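Local atomic coordinates of homoprotocatechuate 2,3-dioxygenase (Brevibacterium fuscum, PDB entry 4Z6M), a protein that probably opens the aromatic ring of homoprotocatechuate with molecular oxygen at a non-haem iron(II) site, as an extradiol ring-cleaving dioxygenase. Residues A[69-77]-A[307-315]; A[94-103]-A[115-126]. The protein carries 1 engineered substitution. All blocks are in the same frame, centred on the assembly; numbering follows the deposited sequence.

Contact 1: residues A[69-77]-A[307-315]; sequences GPVAALKAM and EASKVLDLD
L74 and V311 form a single beta bridge. It joins strand 73-81, in the sheet of the first glyoxalase-family region, to the loop after helix 302-306. The two backbones run the same way here, with A73 beside K310 and K75 beside L312. L74 N donates to K310 O at 2.8 Å, with an N-H...O angle of 159°. L312 N returns a bond to L74 O, also at 2.8 Å. Both backbone polar atoms of L74 are therefore used on the loop.

Side chains pack on both sides of the bridge. L312 CD2 presses on A73 CB at 3.5 Å, a tight carbon contact. L74 and V311 lie side by side and point the same way, with L74 CB 4.0 Å from V311 CG1. The K310 chain is extended beyond CG and crosses V71 at about a right angle. This brings its CD to 3.8 Å from V71 CG1.

Waters extend the link. One accepts from K310 N and donates to A72 O; another donates to both K75 O and D313 O.

Further out, L23 backs L74, and V24 packs on L312. P210 and Q319 touch V311. K75 and A76 both face E22 in a classic beta bulge. The loop then closes an Asx turn: D313 OD1 takes D315 N at 2.9 Å, from above its carboxylate plane.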
loop_
_atom_site.group_PDB
_atom_site.type_symbol
_atom_site.label_atom_id
_atom_site.label_comp_id
_atom_site.label_asym_id
_atom_site.label_seq_id
_atom_site.Cartn_x
_atom_site.Cartn_y
_atom_site.Cartn_z
ATOM N N GLY A 69 7.075 22.077 -31.499
ATOM C CA GLY A 69 7.998 23.084 -31.990
ATOM C C GLY A 69 9.320 22.487 -32.397
ATOM O O GLY A 69 9.512 21.288 -32.307
ATOM N N PRO A 70 10.242 23.328 -32.886
ATOM C CA PRO A 70 11.443 22.788 -33.497
ATOM C C PRO A 70 12.516 22.327 -32.516
ATOM O O PRO A 70 13.294 21.422 -32.845
ATOM C CB PRO A 70 11.949 23.959 -34.354
ATOM C CG PRO A 70 11.367 25.190 -33.722
ATOM C CD PRO A 70 10.041 24.759 -33.183
ATOM N N VAL A 71 12.537 22.935 -31.331
ATOM C CA VAL A 71 13.558 22.672 -30.330
ATOM C C VAL A 71 12.845 22.425 -29.001
ATOM O O VAL A 71 12.166 23.306 -28.460
ATOM C CB VAL A 71 14.561 23.837 -30.187
ATOM C CG1 VAL A 71 15.588 23.557 -29.094
ATOM C CG2 VAL A 71 15.271 24.067 -31.513
ATOM N N ALA A 72 13.030 21.229 -28.463
ATOM C CA ALA A 72 12.457 20.893 -27.160
ATOM C C ALA A 72 13.010 21.776 -26.049
ATOM O O ALA A 72 14.227 21.987 -25.962
ATOM C CB ALA A 72 12.736 19.441 -26.832
ATOM N N ALA A 73 12.120 22.325 -25.233
ATOM C CA ALA A 73 12.471 23.368 -24.265
ATOM C C ALA A 73 11.292 23.668 -23.359
ATOM O O ALA A 73 10.144 23.386 -23.732
ATOM C CB ALA A 73 12.904 24.640 -24.974
ATOM N N LEU A 74 11.557 24.251 -22.190
ATOM C CA LEU A 74 10.501 24.875 -21.394
ATOM C C LEU A 74 10.080 26.199 -22.046
ATOM O O LEU A 74 10.923 27.064 -22.266
ATOM C CB LEU A 74 11.012 25.146 -19.983
ATOM C CG LEU A 74 10.040 25.953 -19.095
ATOM C CD1 LEU A 74 8.829 25.118 -18.682
ATOM C CD2 LEU A 74 10.732 26.528 -17.882
ATOM N N LYS A 75 8.791 26.337 -22.368
ATOM C CA LYS A 75 8.249 27.608 -22.859
ATOM C C LYS A 75 7.741 28.506 -21.739
ATOM O O LYS A 75 7.922 29.726 -21.791
ATOM C CB LYS A 75 7.150 27.356 -23.912
ATOM C CG LYS A 75 6.633 28.600 -24.592
ATOM C CD LYS A 75 5.924 28.296 -25.892
ATOM C CE LYS A 75 5.379 29.597 -26.475
ATOM N NZ LYS A 75 5.172 29.500 -27.938
ATOM N N ALA A 76 7.140 27.905 -20.697
ATOM C CA ALA A 76 6.666 28.693 -19.558
ATOM C C ALA A 76 6.426 27.797 -18.372
ATOM O O ALA A 76 5.910 26.682 -18.516
ATOM C CB ALA A 76 5.378 29.413 -19.886
ATOM N N MET A 77 6.811 28.301 -17.204
ATOM C CA MET A 77 6.416 27.704 -15.934
ATOM C C MET A 77 5.484 28.665 -15.244
ATOM O O MET A 77 5.823 29.826 -15.035
ATOM C CB MET A 77 7.654 27.340 -15.087
ATOM C CG MET A 77 8.716 28.380 -14.990
ATOM S SD MET A 77 10.333 27.768 -14.431
ATOM C CE MET A 77 9.909 26.676 -13.256
ATOM N N GLU A 307 22.354 16.831 -16.884
ATOM C CA GLU A 307 21.356 17.002 -17.948
ATOM C C GLU A 307 20.144 17.754 -17.445
ATOM O O GLU A 307 19.688 17.511 -16.322
ATOM C CB GLU A 307 20.916 15.663 -18.510
ATOM C CG GLU A 307 22.061 14.768 -18.893
ATOM C CD GLU A 307 22.993 15.438 -19.887
ATOM O OE1 GLU A 307 22.503 15.758 -20.986
ATOM O OE2 GLU A 307 24.190 15.649 -19.581
ATOM N N ALA A 308 19.640 18.657 -18.272
ATOM C CA ALA A 308 18.429 19.426 -17.966
ATOM C C ALA A 308 17.949 20.087 -19.254
ATOM O O ALA A 308 18.704 20.195 -20.217
ATOM C CB ALA A 308 18.685 20.470 -16.872
ATOM N N SER A 309 16.709 20.554 -19.262
ATOM C CA SER A 309 16.097 21.080 -20.477
ATOM C C SER A 309 16.433 22.548 -20.734
ATOM O O SER A 309 16.470 23.358 -19.824
ATOM C CB SER A 309 14.581 20.939 -20.411
ATOM O OG SER A 309 14.186 19.578 -20.262
ATOM N N LYS A 310 16.583 22.896 -22.016
ATOM C CA LYS A 310 16.639 24.282 -22.452
ATOM C C LYS A 310 15.393 25.040 -22.021
ATOM O O LYS A 310 14.319 24.424 -21.859
ATOM C CB LYS A 310 16.755 24.325 -23.974
ATOM C CG LYS A 310 17.992 23.633 -24.526
ATOM C CD LYS A 310 17.915 23.418 -26.043
ATOM C CE LYS A 310 18.929 22.388 -26.511
ATOM N NZ LYS A 310 18.937 22.246 -27.990
ATOM N N VAL A 311 15.504 26.360 -21.872
ATOM C CA VAL A 311 14.342 27.202 -21.656
ATOM C C VAL A 311 14.295 28.281 -22.730
ATOM O O VAL A 311 15.321 28.713 -23.231
ATOM C CB VAL A 311 14.265 27.830 -20.244
ATOM C CG1 VAL A 311 14.575 26.781 -19.188
ATOM C CG2 VAL A 311 15.138 29.054 -20.077
ATOM N N LEU A 312 13.089 28.726 -23.051
ATOM C CA LEU A 312 12.895 29.759 -24.073
ATOM C C LEU A 312 12.706 31.125 -23.457
ATOM O O LEU A 312 12.202 31.257 -22.347
ATOM C CB LEU A 312 11.680 29.446 -24.944
ATOM C CG LEU A 312 11.695 28.067 -25.618
ATOM C CD1 LEU A 312 10.492 27.898 -26.529
ATOM C CD2 LEU A 312 12.984 27.828 -26.400
ATOM N N ASP A 313 13.129 32.152 -24.206
ATOM C CA ASP A 313 12.735 33.512 -23.925
ATOM C C ASP A 313 11.350 33.803 -24.534
ATOM O O ASP A 313 10.705 32.905 -25.104
ATOM C CB ASP A 313 13.852 34.473 -24.417
ATOM C CG ASP A 313 13.976 34.556 -25.934
ATOM O OD1 ASP A 313 13.030 34.211 -26.682
ATOM O OD2 ASP A 313 15.082 34.957 -26.396
ATOM N N LEU A 314 10.868 35.036 -24.399
ATOM C CA LEU A 314 9.507 35.356 -24.795
ATOM C C LEU A 314 9.320 35.461 -26.313
ATOM O O LEU A 314 8.185 35.574 -26.794
ATOM C CB LEU A 314 9.049 36.641 -24.107
ATOM C CG LEU A 314 8.876 36.542 -22.594
ATOM C CD1 LEU A 314 8.323 37.846 -22.046
ATOM C CD2 LEU A 314 7.994 35.373 -22.176
ATOM N N ASP A 315 10.428 35.450 -27.054
ATOM C CA ASP A 315 10.406 35.372 -28.525
ATOM C C ASP A 315 10.527 33.942 -29.064
ATOM O O ASP A 315 10.533 33.722 -30.278
ATOM C CB ASP A 315 11.570 36.172 -29.108
ATOM C CG ASP A 315 11.518 37.616 -28.742
ATOM O OD1 ASP A 315 10.444 38.225 -28.868
ATOM O OD2 ASP A 315 12.563 38.141 -28.311
HETATM O O HOH W 1 15.512 20.836 -23.833
HETATM O O HOH W 2 16.307 20.695 -27.289
HETATM O O HOH W 3 8.527 31.495 -23.834
#

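Contact 2: residues A[94-103]-A[115-126]; sequences YQELGCRTER and ALRVEDPLGFPY
V118 CG2 sits over one face of the Y94 ring, 3.9 Å from its centroid, as a CH-pi contact. V118 CG1 lies anti to the carbonyl carbon (chi1 -52°) and reaches T101 CG2; CG2 lies between the backbone N and the carbonyl carbon. P121 CD meets the ring at its edge, and also lies 3.6 Å from C99 SG.

Backbone bonds pair strands 101-104 and 115-119 as an antiparallel beta hairpin. E102 and R117 are a hydrogen-bonded pair, each N bonded to the other's O at 2.8 Å. E119 N adds a bond to R100 O. G98 follows helix 84-96 in a Schellman motif. At the turn, D120 OD1 takes L122 N and F124 N from opposite faces of its carboxylate, which probably limits the rotation of that group.

Among the charges, R100 NH1 reaches E119 OE2 at 3.0 Å in a salt bridge whose hydrogen bond is weak; the guanidinium and carboxylate planes stand 74° apart. R100 NH2 forms a salt bridge with D315, its stronger partner, and E119 OE2 probably accepts from L314 N.

Backbone bonds thus hold the hairpin together, while apolar packing ties helix 84-96 to strand 115-119.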
loop_
_atom_site.group_PDB
_atom_site.type_symbol
_atom_site.label_atom_id
_atom_site.label_comp_id
_atom_site.label_asym_id
_atom_site.label_seq_id
_atom_site.Cartn_x
_atom_site.Cartn_y
_atom_site.Cartn_z
ATOM N N TYR A 94 7.808 42.943 -11.750
ATOM C CA TYR A 94 8.833 42.582 -12.711
ATOM C C TYR A 94 9.310 43.769 -13.557
ATOM O O TYR A 94 10.472 43.811 -13.944
ATOM C CB TYR A 94 8.392 41.400 -13.575
ATOM C CG TYR A 94 8.559 40.080 -12.826
ATOM C CD1 TYR A 94 9.803 39.463 -12.759
ATOM C CD2 TYR A 94 7.502 39.504 -12.116
ATOM C CE1 TYR A 94 9.979 38.286 -12.055
ATOM C CE2 TYR A 94 7.672 38.333 -11.413
ATOM C CZ TYR A 94 8.898 37.724 -11.392
ATOM O OH TYR A 94 9.026 36.552 -10.690
ATOM N N GLN A 95 8.433 44.743 -13.797
ATOM C CA GLN A 95 8.865 45.975 -14.453
ATOM C C GLN A 95 9.847 46.735 -13.567
ATOM O O GLN A 95 10.853 47.249 -14.057
ATOM C CB GLN A 95 7.665 46.821 -14.877
ATOM C CG GLN A 95 7.009 46.206 -16.104
ATOM C CD GLN A 95 5.727 46.900 -16.537
ATOM O OE1 GLN A 95 5.084 47.624 -15.760
ATOM N NE2 GLN A 95 5.335 46.662 -17.784
ATOM N N GLU A 96 9.597 46.753 -12.258
ATOM C CA GLU A 96 10.546 47.381 -11.346
ATOM C C GLU A 96 11.895 46.664 -11.306
ATOM O O GLU A 96 12.937 47.316 -11.189
ATOM C CB GLU A 96 9.974 47.541 -9.947
ATOM C CG GLU A 96 10.898 48.375 -9.067
ATOM C CD GLU A 96 10.364 48.659 -7.688
ATOM O OE1 GLU A 96 9.130 48.554 -7.474
ATOM O OE2 GLU A 96 11.210 49.001 -6.814
ATOM N N LEU A 97 11.883 45.334 -11.425
ATOM C CA LEU A 97 13.124 44.557 -11.576
ATOM C C LEU A 97 13.843 44.718 -12.917
ATOM O O LEU A 97 14.939 44.189 -13.096
ATOM C CB LEU A 97 12.846 43.065 -11.368
ATOM C CG LEU A 97 12.445 42.630 -9.956
ATOM C CD1 LEU A 97 11.978 41.180 -9.951
ATOM C CD2 LEU A 97 13.595 42.853 -8.981
ATOM N N GLY A 98 13.227 45.413 -13.864
ATOM C CA GLY A 98 13.827 45.640 -15.175
ATOM C C GLY A 98 13.741 44.451 -16.101
ATOM O O GLY A 98 14.572 44.312 -17.021
ATOM N N CYS A 99 12.741 43.595 -15.872
ATOM C CA CYS A 99 12.601 42.389 -16.657
ATOM C C CYS A 99 11.632 42.639 -17.786
ATOM O O CYS A 99 10.675 43.429 -17.664
ATOM C CB CYS A 99 12.073 41.251 -15.800
ATOM S SG CYS A 99 13.229 40.683 -14.543
ATOM N N ARG A 100 11.866 41.950 -18.883
ATOM C CA ARG A 100 10.889 41.922 -19.947
ATOM C C ARG A 100 9.596 41.234 -19.515
ATOM O O ARG A 100 9.655 40.178 -18.910
ATOM C CB ARG A 100 11.452 41.210 -21.139
ATOM C CG ARG A 100 10.486 41.227 -22.293
ATOM C CD ARG A 100 11.121 40.493 -23.432
ATOM N NE ARG A 100 10.283 40.481 -24.621
ATOM C CZ ARG A 100 10.574 39.757 -25.690
ATOM N NH1 ARG A 100 11.666 38.989 -25.697
ATOM N NH2 ARG A 100 9.776 39.801 -26.747
ATOM N N THR A 101 8.468 41.868 -19.860
ATOM C CA THR A 101 7.158 41.368 -19.539
ATOM C C THR A 101 6.296 41.382 -20.790
ATOM O O THR A 101 6.486 42.199 -21.693
ATOM C CB THR A 101 6.490 42.188 -18.424
ATOM O OG1 THR A 101 6.244 43.527 -18.860
ATOM C CG2 THR A 101 7.377 42.239 -17.188
ATOM N N GLU A 102 5.324 40.474 -20.817
ATOM C CA GLU A 102 4.318 40.459 -21.859
ATOM C C GLU A 102 2.987 40.053 -21.232
ATOM O O GLU A 102 2.909 39.020 -20.570
ATOM C CB GLU A 102 4.689 39.474 -22.975
ATOM C CG GLU A 102 3.650 39.484 -24.085
ATOM C CD GLU A 102 4.001 38.642 -25.297
ATOM O OE1 GLU A 102 5.122 38.065 -25.333
ATOM O OE2 GLU A 102 3.130 38.562 -26.209
ATOM N N ARG A 103 1.970 40.886 -21.453
ATOM C CA ARG A 103 0.655 40.698 -20.835
ATOM C C ARG A 103 -0.373 40.404 -21.932
ATOM O O ARG A 103 -0.482 41.172 -22.903
ATOM C CB ARG A 103 0.275 41.987 -20.101
ATOM C CG ARG A 103 -1.095 41.996 -19.452
ATOM C CD ARG A 103 -1.013 41.387 -18.087
ATOM N NE ARG A 103 -2.229 41.515 -17.286
ATOM C CZ ARG A 103 -2.449 42.387 -16.302
ATOM N NH1 ARG A 103 -1.563 43.315 -15.969
ATOM N NH2 ARG A 103 -3.588 42.327 -15.630
ATOM N N ALA A 115 -3.055 36.920 -18.409
ATOM C CA ALA A 115 -1.803 36.278 -18.010
ATOM C C ALA A 115 -0.621 37.181 -18.301
ATOM O O ALA A 115 -0.599 37.872 -19.315
ATOM C CB ALA A 115 -1.619 34.945 -18.710
ATOM N N LEU A 116 0.360 37.142 -17.403
ATOM C CA LEU A 116 1.635 37.837 -17.584
ATOM C C LEU A 116 2.734 36.803 -17.723
ATOM O O LEU A 116 2.908 35.972 -16.823
ATOM C CB LEU A 116 1.915 38.707 -16.370
ATOM C CG LEU A 116 3.250 39.455 -16.411
ATOM C CD1 LEU A 116 3.109 40.668 -17.316
ATOM C CD2 LEU A 116 3.692 39.833 -15.019
ATOM N N ARG A 117 3.504 36.885 -18.802
ATOM C CA ARG A 117 4.753 36.154 -18.885
ATOM C C ARG A 117 5.914 37.104 -18.767
ATOM O O ARG A 117 5.840 38.264 -19.219
ATOM C CB ARG A 117 4.831 35.338 -20.169
ATOM C CG ARG A 117 3.900 34.136 -20.106
ATOM C CD ARG A 117 4.048 33.177 -21.266
ATOM N NE ARG A 117 3.108 32.074 -21.098
ATOM C CZ ARG A 117 3.087 30.963 -21.832
ATOM N NH1 ARG A 117 3.937 30.786 -22.834
ATOM N NH2 ARG A 117 2.195 30.011 -21.554
ATOM N N VAL A 118 6.978 36.611 -18.131
ATOM C CA VAL A 118 8.159 37.421 -17.868
ATOM C C VAL A 118 9.402 36.607 -18.151
ATOM O O VAL A 118 9.390 35.391 -17.999
ATOM C CB VAL A 118 8.184 37.970 -16.439
ATOM C CG1 VAL A 118 6.893 38.679 -16.108
ATOM C CG2 VAL A 118 8.432 36.881 -15.425
ATOM N N GLU A 119 10.461 37.280 -18.600
ATOM C CA GLU A 119 11.810 36.729 -18.540
ATOM C C GLU A 119 12.425 37.155 -17.221
ATOM O O GLU A 119 12.799 38.319 -17.046
ATOM C CB GLU A 119 12.662 37.240 -19.710
ATOM C CG GLU A 119 12.204 36.720 -21.047
ATOM C CD GLU A 119 12.889 37.379 -22.245
ATOM O OE1 GLU A 119 13.935 38.057 -22.063
ATOM O OE2 GLU A 119 12.357 37.214 -23.376
ATOM N N ASP A 120 12.479 36.228 -16.268
ATOM C CA ASP A 120 12.759 36.622 -14.890
ATOM C C ASP A 120 14.266 36.852 -14.715
ATOM O O ASP A 120 15.050 36.626 -15.662
ATOM C CB ASP A 120 12.134 35.647 -13.887
ATOM C CG ASP A 120 13.040 34.503 -13.464
ATOM O OD1 ASP A 120 14.052 34.149 -14.116
ATOM O OD2 ASP A 120 12.674 33.912 -12.418
ATOM N N PRO A 121 14.682 37.349 -13.542
ATOM C CA PRO A 121 16.110 37.688 -13.358
ATOM C C PRO A 121 17.107 36.528 -13.509
ATOM O O PRO A 121 18.319 36.762 -13.685
ATOM C CB PRO A 121 16.150 38.231 -11.935
ATOM C CG PRO A 121 14.782 38.739 -11.677
ATOM C CD PRO A 121 13.871 37.807 -12.402
ATOM N N LEU A 122 16.616 35.299 -13.411
ATOM C CA LEU A 122 17.433 34.110 -13.634
ATOM C C LEU A 122 17.311 33.552 -15.036
ATOM O O LEU A 122 17.859 32.487 -15.337
ATOM C CB LEU A 122 17.087 33.010 -12.612
ATOM C CG LEU A 122 17.150 33.418 -11.135
ATOM C CD1 LEU A 122 16.760 32.241 -10.240
ATOM C CD2 LEU A 122 18.524 33.972 -10.768
ATOM N N GLY A 123 16.556 34.238 -15.889
ATOM C CA GLY A 123 16.412 33.827 -17.288
ATOM C C GLY A 123 15.260 32.883 -17.573
ATOM O O GLY A 123 15.178 32.331 -18.672
ATOM N N PHE A 124 14.374 32.683 -16.592
ATOM C CA PHE A 124 13.306 31.706 -16.733
ATOM C C PHE A 124 12.015 32.372 -17.180
ATOM O O PHE A 124 11.693 33.475 -16.751
ATOM C CB PHE A 124 13.070 30.941 -15.428
ATOM C CG PHE A 124 14.127 29.944 -15.135
ATOM C CD1 PHE A 124 15.268 30.330 -14.461
ATOM C CD2 PHE A 124 14.006 28.629 -15.541
ATOM C CE1 PHE A 124 16.267 29.416 -14.196
ATOM C CE2 PHE A 124 15.005 27.715 -15.287
ATOM C CZ PHE A 124 16.132 28.110 -14.595
ATOM N N PRO A 125 11.246 31.667 -18.026
ATOM C CA PRO A 125 9.963 32.170 -18.506
ATOM C C PRO A 125 8.890 31.815 -17.481
ATOM O O PRO A 125 8.327 30.711 -17.514
ATOM C CB PRO A 125 9.775 31.437 -19.832
ATOM C CG PRO A 125 10.508 30.159 -19.662
ATOM C CD PRO A 125 11.667 30.447 -18.739
ATOM N N TYR A 126 8.608 32.746 -16.591
ATOM C CA TYR A 126 7.536 32.583 -15.609
ATOM C C TYR A 126 6.229 33.130 -16.165
ATOM O O TYR A 126 6.229 34.164 -16.836
ATOM C CB TYR A 126 7.872 33.321 -14.318
ATOM C CG TYR A 126 8.744 32.611 -13.294
ATOM C CD1 TYR A 126 9.432 31.429 -13.565
ATOM C CD2 TYR A 126 8.810 33.116 -12.011
ATOM C CE1 TYR A 126 10.165 30.782 -12.560
ATOM C CE2 TYR A 126 9.544 32.484 -11.013
ATOM C CZ TYR A 126 10.226 31.322 -11.294
ATOM O OH TYR A 126 10.914 30.680 -10.291
HETATM O O HOH W 4 14.225 40.201 -18.617
#

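How the contacts relate
The two contacts have centres about 15 Å apart and share the first large sheet of the chain. Strand 73-81 of contact 1 is the neighbour of strand 125-129 of contact 2. Strand 115-119 comes next, and 101-104 is the outermost strand on that side within this chain. Contact 2 is nested within the loop that contact 1 closes. Helix 84-96 follows strand 73-81 and leads into the hairpin. Segment 307-315, in a loop after helix 302-306, pairs with the start of strand 73-81 and continues to contact 2. K75 O also packs on P125 CB. The side chains of L74 and Y126 are each about 14 Å from the iron, which H155, H214 and E267 bind.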